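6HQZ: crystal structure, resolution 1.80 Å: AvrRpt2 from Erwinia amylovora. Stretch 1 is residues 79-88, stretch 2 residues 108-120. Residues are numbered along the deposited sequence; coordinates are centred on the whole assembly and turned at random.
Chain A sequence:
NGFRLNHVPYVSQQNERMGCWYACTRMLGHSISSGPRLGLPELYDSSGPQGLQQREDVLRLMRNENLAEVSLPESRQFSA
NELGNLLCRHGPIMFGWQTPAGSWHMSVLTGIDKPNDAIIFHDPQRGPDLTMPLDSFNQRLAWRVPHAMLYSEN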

ATOM      1  N   SER A  79       5.242  11.436  -2.905  1.00 33.79           N
ATOM      2  CA  SER A  79       6.049  11.015  -1.778  1.00 34.65           C
ATOM      3  C   SER A  79       6.380   9.528  -1.903  1.00 33.50           C
ATOM      4  O   SER A  79       5.668   8.742  -2.580  1.00 31.92           O
ATOM      5  CB  SER A  79       5.311  11.276  -0.480  1.00 36.34           C
ATOM      6  OG  SER A  79       4.110  10.531  -0.473  1.00 37.15           O
ATOM      7  N   ALA A  80       7.460   9.144  -1.227  1.00 35.24           N
ATOM      8  CA  ALA A  80       7.782   7.722  -1.002  1.00 34.71           C
ATOM      9  C   ALA A  80       6.568   6.957  -0.497  1.00 36.50           C
ATOM     10  O   ALA A  80       6.235   5.909  -1.070  1.00 37.04           O
ATOM     11  CB  ALA A  80       8.965   7.568  -0.029  1.00 36.43           C
ATOM     12  N   ASN A  81       5.892   7.461   0.535  1.00 37.51           N
ATOM     13  CA  ASN A  81       4.721   6.746   1.050  1.00 39.78           C
ATOM     14  C   ASN A  81       3.605   6.633   0.008  1.00 38.34           C
ATOM     15  O   ASN A  81       2.973   5.590  -0.113  1.00 37.74           O
ATOM     16  CB  ASN A  81       4.146   7.403   2.308  1.00 42.55           C
ATOM     17  CG  ASN A  81       5.016   7.208   3.524  1.00 45.52           C
ATOM     18  OD1 ASN A  81       5.830   6.290   3.597  1.00 47.31           O
ATOM     19  ND2 ASN A  81       4.864   8.080   4.473  1.00 47.02           N
ATOM     20  N   GLU A  82       3.338   7.711  -0.727  1.00 38.15           N
ATOM     21  CA  GLU A  82       2.239   7.638  -1.692  1.00 37.81           C
ATOM     22  C   GLU A  82       2.502   6.667  -2.822  1.00 35.38           C
ATOM     23  O   GLU A  82       1.619   5.915  -3.197  1.00 35.55           O
ATOM     24  CB  GLU A  82       1.846   9.006  -2.272  1.00 40.51           C
ATOM     25  CG  GLU A  82       0.607   8.934  -3.168  1.00 41.62           C
ATOM     26  CD  GLU A  82      -0.618   8.124  -2.638  1.00 46.20           C
ATOM     27  OE1 GLU A  82      -0.968   8.047  -1.379  1.00 49.48           O
ATOM     28  OE2 GLU A  82      -1.320   7.615  -3.537  1.00 46.94           O
ATOM     29  N   LEU A  83       3.696   6.679  -3.380  1.00 32.76           N
ATOM     30  CA  LEU A  83       4.028   5.612  -4.360  1.00 31.74           C
ATOM     31  C   LEU A  83       3.855   4.168  -3.795  1.00 32.07           C
ATOM     32  O   LEU A  83       3.383   3.264  -4.478  1.00 31.56           O
ATOM     33  CB  LEU A  83       5.426   5.785  -4.891  1.00 29.51           C
ATOM     34  CG  LEU A  83       5.533   7.010  -5.836  1.00 28.88           C
ATOM     35  CD1 LEU A  83       7.011   7.263  -6.165  1.00 28.44           C
ATOM     36  CD2 LEU A  83       4.690   6.831  -7.087  1.00 27.75           C
ATOM     37  N   GLY A  84       4.260   3.975  -2.547  1.00 34.57           N
ATOM     38  CA  GLY A  84       4.099   2.675  -1.881  1.00 35.09           C
ATOM     39  C   GLY A  84       2.639   2.279  -1.761  1.00 36.97           C
ATOM     40  O   GLY A  84       2.237   1.138  -2.058  1.00 35.86           O
ATOM     41  N   ASN A  85       1.832   3.245  -1.333  1.00 36.87           N
ATOM     42  CA  ASN A  85       0.413   3.023  -1.272  1.00 39.99           C
ATOM     43  C   ASN A  85      -0.092   2.592  -2.663  1.00 37.84           C
ATOM     44  O   ASN A  85      -0.818   1.622  -2.763  1.00 37.44           O
ATOM     45  CB  ASN A  85      -0.230   4.316  -0.777  1.00 41.94           C
ATOM     46  CG  ASN A  85      -1.733   4.268  -0.711  1.00 45.74           C
ATOM     47  OD1 ASN A  85      -2.360   3.212  -0.510  1.00 47.05           O
ATOM     48  ND2 ASN A  85      -2.336   5.466  -0.806  1.00 48.02           N
ATOM     49  N   LEU A  86       0.308   3.308  -3.725  1.00 34.97           N
ATOM     50  CA  LEU A  86      -0.134   2.992  -5.086  1.00 34.34           C
ATOM     51  C   LEU A  86       0.249   1.581  -5.538  1.00 33.59           C
ATOM     52  O   LEU A  86      -0.580   0.861  -6.098  1.00 34.96           O
ATOM     53  CB  LEU A  86       0.391   4.030  -6.099  1.00 32.98           C
ATOM     54  CG  LEU A  86      -0.379   5.369  -6.041  1.00 33.96           C
ATOM     55  CD1 LEU A  86       0.294   6.454  -6.883  1.00 33.60           C
ATOM     56  CD2 LEU A  86      -1.830   5.202  -6.489  1.00 35.52           C
ATOM     57  N   LEU A  87       1.495   1.196  -5.290  1.00 32.86           N
ATOM     58  CA  LEU A  87       1.972  -0.182  -5.608  1.00 32.57           C
ATOM     59  C   LEU A  87       1.242  -1.277  -4.820  1.00 35.05           C
ATOM     60  O   LEU A  87       0.918  -2.362  -5.325  1.00 34.43           O
ATOM     61  CB  LEU A  87       3.463  -0.261  -5.297  1.00 32.24           C
ATOM     62  CG  LEU A  87       4.393   0.533  -6.200  1.00 30.08           C
ATOM     63  CD1 LEU A  87       5.749   0.753  -5.576  1.00 29.71           C
ATOM     64  CD2 LEU A  87       4.500  -0.162  -7.521  1.00 29.61           C
ATOM     65  N   CYS A  88       0.964  -0.963  -3.576  1.00 37.41           N
ATOM     66  CA  CYS A  88       0.165  -1.844  -2.690  1.00 39.87           C
ATOM     67  C   CYS A  88      -1.263  -2.092  -3.227  1.00 40.90           C
ATOM     68  O   CYS A  88      -1.746  -3.215  -3.181  1.00 41.42           O
ATOM     69  CB  CYS A  88       0.128  -1.233  -1.295  1.00 42.69           C
ATOM     70  SG  CYS A  88      -0.679  -2.268  -0.044  1.00 47.75           S
ATOM     71  N   VAL A 108       9.251  -0.145 -15.247  1.00 22.47           N
ATOM     72  CA  VAL A 108       8.258  -0.668 -14.326  1.00 22.19           C
ATOM     73  C   VAL A 108       8.622  -0.461 -12.912  1.00 22.73           C
ATOM     74  O   VAL A 108       9.641  -0.993 -12.462  1.00 23.55           O
ATOM     75  CB  VAL A 108       8.025  -2.196 -14.554  1.00 23.56           C
ATOM     76  CG1 VAL A 108       6.986  -2.677 -13.505  1.00 25.14           C
ATOM     77  CG2 VAL A 108       7.521  -2.459 -15.974  1.00 23.38           C
ATOM     78  N   LEU A 109       7.792   0.336 -12.218  1.00 23.00           N
ATOM     79  CA  LEU A 109       7.924   0.627 -10.800  1.00 23.28           C
ATOM     80  C   LEU A 109       7.514  -0.600 -10.016  1.00 23.92           C
ATOM     81  O   LEU A 109       6.396  -1.115 -10.228  1.00 26.10           O
ATOM     82  CB  LEU A 109       7.018   1.761 -10.368  1.00 22.67           C
ATOM     83  CG  LEU A 109       7.178   2.204  -8.914  1.00 23.36           C
ATOM     84  CD1 LEU A 109       8.591   2.724  -8.561  1.00 22.02           C
ATOM     85  CD2 LEU A 109       6.091   3.235  -8.697  1.00 24.28           C
ATOM     86  N   THR A 110       8.380  -1.030  -9.124  1.00 24.61           N
ATOM     87  CA  THR A 110       8.101  -2.254  -8.286  1.00 26.78           C
ATOM     88  C   THR A 110       8.122  -2.070  -6.758  1.00 28.90           C
ATOM     89  O   THR A 110       7.591  -2.931  -6.021  1.00 31.14           O
ATOM     90  CB  THR A 110       9.070  -3.395  -8.604  1.00 27.06           C
ATOM     91  OG1 THR A 110      10.403  -3.047  -8.122  1.00 26.75           O
ATOM     92  CG2 THR A 110       9.016  -3.706 -10.107  1.00 27.12           C
ATOM     93  N   GLY A 111       8.867  -1.079  -6.270  1.00 27.68           N
ATOM     94  CA  GLY A 111       8.945  -0.828  -4.882  1.00 28.90           C
ATOM     95  C   GLY A 111       9.559   0.498  -4.541  1.00 28.58           C
ATOM     96  O   GLY A 111       9.934   1.255  -5.417  1.00 28.48           O
ATOM     97  N   ILE A 112       9.674   0.765  -3.252  1.00 31.32           N
ATOM     98  CA  ILE A 112      10.255   2.036  -2.719  1.00 31.76           C
ATOM     99  C   ILE A 112      11.287   1.670  -1.705  1.00 34.63           C
ATOM    100  O   ILE A 112      11.050   0.806  -0.816  1.00 34.43           O
ATOM    101  CB  ILE A 112       9.178   2.916  -2.044  1.00 35.05           C
ATOM    102  CG1 ILE A 112       8.062   3.253  -3.049  1.00 33.46           C
ATOM    103  CG2 ILE A 112       9.772   4.201  -1.441  1.00 35.43           C
ATOM    104  CD1 ILE A 112       8.518   4.035  -4.293  1.00 33.10           C
ATOM    105  N   ASP A 113      12.419   2.329  -1.836  1.00 33.26           N
ATOM    106  CA  ASP A 113      13.446   2.281  -0.862  1.00 36.13           C
ATOM    107  C   ASP A 113      13.335   3.556  -0.005  1.00 37.79           C
ATOM    108  O   ASP A 113      13.867   4.611  -0.373  1.00 37.43           O
ATOM    109  CB  ASP A 113      14.805   2.125  -1.582  1.00 34.74           C
ATOM    110  CG  ASP A 113      16.011   2.214  -0.641  1.00 37.90           C
ATOM    111  OD1 ASP A 113      15.888   2.635   0.550  1.00 38.97           O
ATOM    112  OD2 ASP A 113      17.117   1.870  -1.107  1.00 38.48           O
ATOM    113  N   LYS A 114      12.674   3.451   1.159  1.00 40.67           N
ATOM    114  CA  LYS A 114      12.477   4.620   2.009  1.00 43.59           C
ATOM    115  C   LYS A 114      13.767   5.182   2.558  1.00 43.19           C
ATOM    116  O   LYS A 114      13.975   6.378   2.471  1.00 40.96           O
ATOM    117  CB  LYS A 114      11.565   4.328   3.203  1.00 49.45           C
ATOM    118  CG  LYS A 114      10.082   4.472   2.935  1.00 52.43           C
ATOM    119  CD  LYS A 114       9.588   5.914   3.019  1.00 54.57           C
ATOM    120  CE  LYS A 114       9.623   6.516   4.409  1.00 58.44           C
ATOM    121  NZ  LYS A 114       8.876   7.796   4.363  1.00 59.65           N
ATOM    122  N   PRO A 115      14.616   4.327   3.176  1.00 44.14           N
ATOM    123  CA  PRO A 115      15.847   4.881   3.783  1.00 45.91           C
ATOM    124  C   PRO A 115      16.698   5.738   2.848  1.00 44.06           C
ATOM    125  O   PRO A 115      17.296   6.702   3.303  1.00 44.85           O
ATOM    126  CB  PRO A 115      16.642   3.624   4.197  1.00 47.96           C
ATOM    127  CG  PRO A 115      15.599   2.588   4.455  1.00 48.19           C
ATOM    128  CD  PRO A 115      14.450   2.894   3.520  1.00 45.78           C
ATOM    129  N   ASN A 116      16.769   5.351   1.570  1.00 41.41           N
ATOM    130  CA  ASN A 116      17.566   6.039   0.575  1.00 40.24           C
ATOM    131  C   ASN A 116      16.729   6.940  -0.329  1.00 39.04           C
ATOM    132  O   ASN A 116      17.263   7.480  -1.267  1.00 38.73           O
ATOM    133  CB  ASN A 116      18.316   4.997  -0.276  1.00 38.91           C
ATOM    134  CG  ASN A 116      19.420   4.318   0.495  1.00 41.63           C
ATOM    135  OD1 ASN A 116      20.246   5.006   1.122  1.00 42.90           O
ATOM    136  ND2 ASN A 116      19.464   2.977   0.464  1.00 40.83           N
ATOM    137  N   ASP A 117      15.431   7.100  -0.053  1.00 38.56           N
ATOM    138  CA  ASP A 117      14.539   7.977  -0.827  1.00 38.68           C
ATOM    139  C   ASP A 117      14.660   7.741  -2.350  1.00 34.29           C
ATOM    140  O   ASP A 117      14.975   8.650  -3.140  1.00 32.75           O
ATOM    141  CB  ASP A 117      14.776   9.445  -0.426  1.00 40.60           C
ATOM    142  CG  ASP A 117      13.667  10.352  -0.853  1.00 42.91           C
ATOM    143  OD1 ASP A 117      12.459  10.026  -0.683  1.00 45.58           O
ATOM    144  OD2 ASP A 117      13.994  11.434  -1.369  1.00 45.07           O
ATOM    145  N   ALA A 118      14.389   6.493  -2.722  1.00 33.11           N
ATOM    146  CA  ALA A 118      14.554   6.010  -4.096  1.00 30.36           C
ATOM    147  C   ALA A 118      13.433   5.060  -4.491  1.00 29.87           C
ATOM    148  O   ALA A 118      12.824   4.397  -3.655  1.00 31.96           O
ATOM    149  CB  ALA A 118      15.903   5.309  -4.234  1.00 31.78           C
ATOM    150  N   ILE A 119      13.184   4.981  -5.798  1.00 27.21           N
ATOM    151  CA  ILE A 119      12.236   4.049  -6.352  1.00 27.52           C
ATOM    152  C   ILE A 119      12.999   2.872  -6.888  1.00 27.22           C
ATOM    153  O   ILE A 119      14.151   2.999  -7.251  1.00 24.89           O
ATOM    154  CB  ILE A 119      11.393   4.643  -7.470  1.00 26.86           C
ATOM    155  CG1 ILE A 119      12.265   5.097  -8.660  1.00 26.73           C
ATOM    156  CG2 ILE A 119      10.654   5.847  -6.899  1.00 28.75           C
ATOM    157  CD1 ILE A 119      11.453   5.111  -9.934  1.00 25.79           C
ATOM    158  N   ILE A 120      12.315   1.731  -6.928  1.00 27.10           N
ATOM    159  CA  ILE A 120      12.888   0.512  -7.394  1.00 26.46           C
ATOM    160  C   ILE A 120      12.129   0.133  -8.662  1.00 25.60           C
ATOM    161  O   ILE A 120      10.922   0.073  -8.657  1.00 24.96           O
ATOM    162  CB  ILE A 120      12.733  -0.642  -6.372  1.00 27.64           C
ATOM    163  CG1 ILE A 120      13.241  -0.179  -4.984  1.00 28.93           C
ATOM    164  CG2 ILE A 120      13.476  -1.828  -6.849  1.00 28.90           C
ATOM    165  CD1 ILE A 120      12.971  -1.144  -3.865  1.00 30.69           C
TER
HETATM  166  O   HOH W   1       6.880   9.385   2.279  1.00 39.69           O

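The contact is a helix laid across a strand, and apolar packing does most of the work. Helix 80-88 runs roughly antiparallel to strand 108-113, with 143° between their directions and a closest axial approach of 7.9 Å. A80, L83 and L87 all send their CA-to-CB bonds toward the strand; the spacing of three and then four residues keeps them on one face of the helix. The strand answers with L109 and I112, which also point toward the helix.

I112 is the hub. Its CG2 lies 3.7 Å from A80 CB, its CD1 lies 3.6 Å from L83 CB, and its CG1 is 4.2 Å from L87 CD1, so one branched side chain meets three successive positions of the helical face. L83 also reaches the second strand of the hairpin, with its CD1 4.0 Å from I119 CG2, while its CD2 is 4.2 Å from L109 CD2. L87 packs its CD2 3.8 Å from L109 CG.

Some side chains pack directly against backbone. G84 presents its own: G84 N is 3.9 Å from I112 CG1, and the CA atoms of the two residues are only 6.2 Å apart; a CB on G84 would point sideways, 4.2 Å from I112 CG1. On the strand, L87 CD1 packs 3.6 Å from G111 CA; a CB there would point away from the helix, 5.0 Å from L87 CD1, and would be crowded by I120 CD1 at 3.4 Å, so the bare position suits the hairpin, not the leucine. L87 CD2 also approaches the backbone, 3.4 Å from L109 O, a contact of methyl with carbonyl.

Polar contact is confined to the end of the interface near the helix N-terminus. K114 starts out sideways, but its chain folds through three m rotamers and lays its aliphatic part on the helix, with K114 CD 3.5 Å from A80 CB. Its amine then donates a weak hydrogen bond from K114 NZ to N81 OD1 at 3.5 Å. Water 1 bridges the same pair of residues, accepting from N81 N at 2.8 Å and, weakly, from K114 NZ at 3.3 Å. The lysine thus covers the edge of the apolar patch with its methylenes and spends its charge on polar partners.

Internal bonds hold each side in shape. S79 caps the helix, its OG accepting from E82 N at 2.9 Å. In the hairpin, D113 N donates to A118 O at 2.8 Å and A118 N to D113 O at 3.1 Å, while a type I turn from K114 to D117 is closed by D117 N to K114 O at 3.0 Å. D113 braces that turn through both carboxylate oxygens: OD1 accepts from N116 N and OD2 from N116 ND2, each at 3.0 Å.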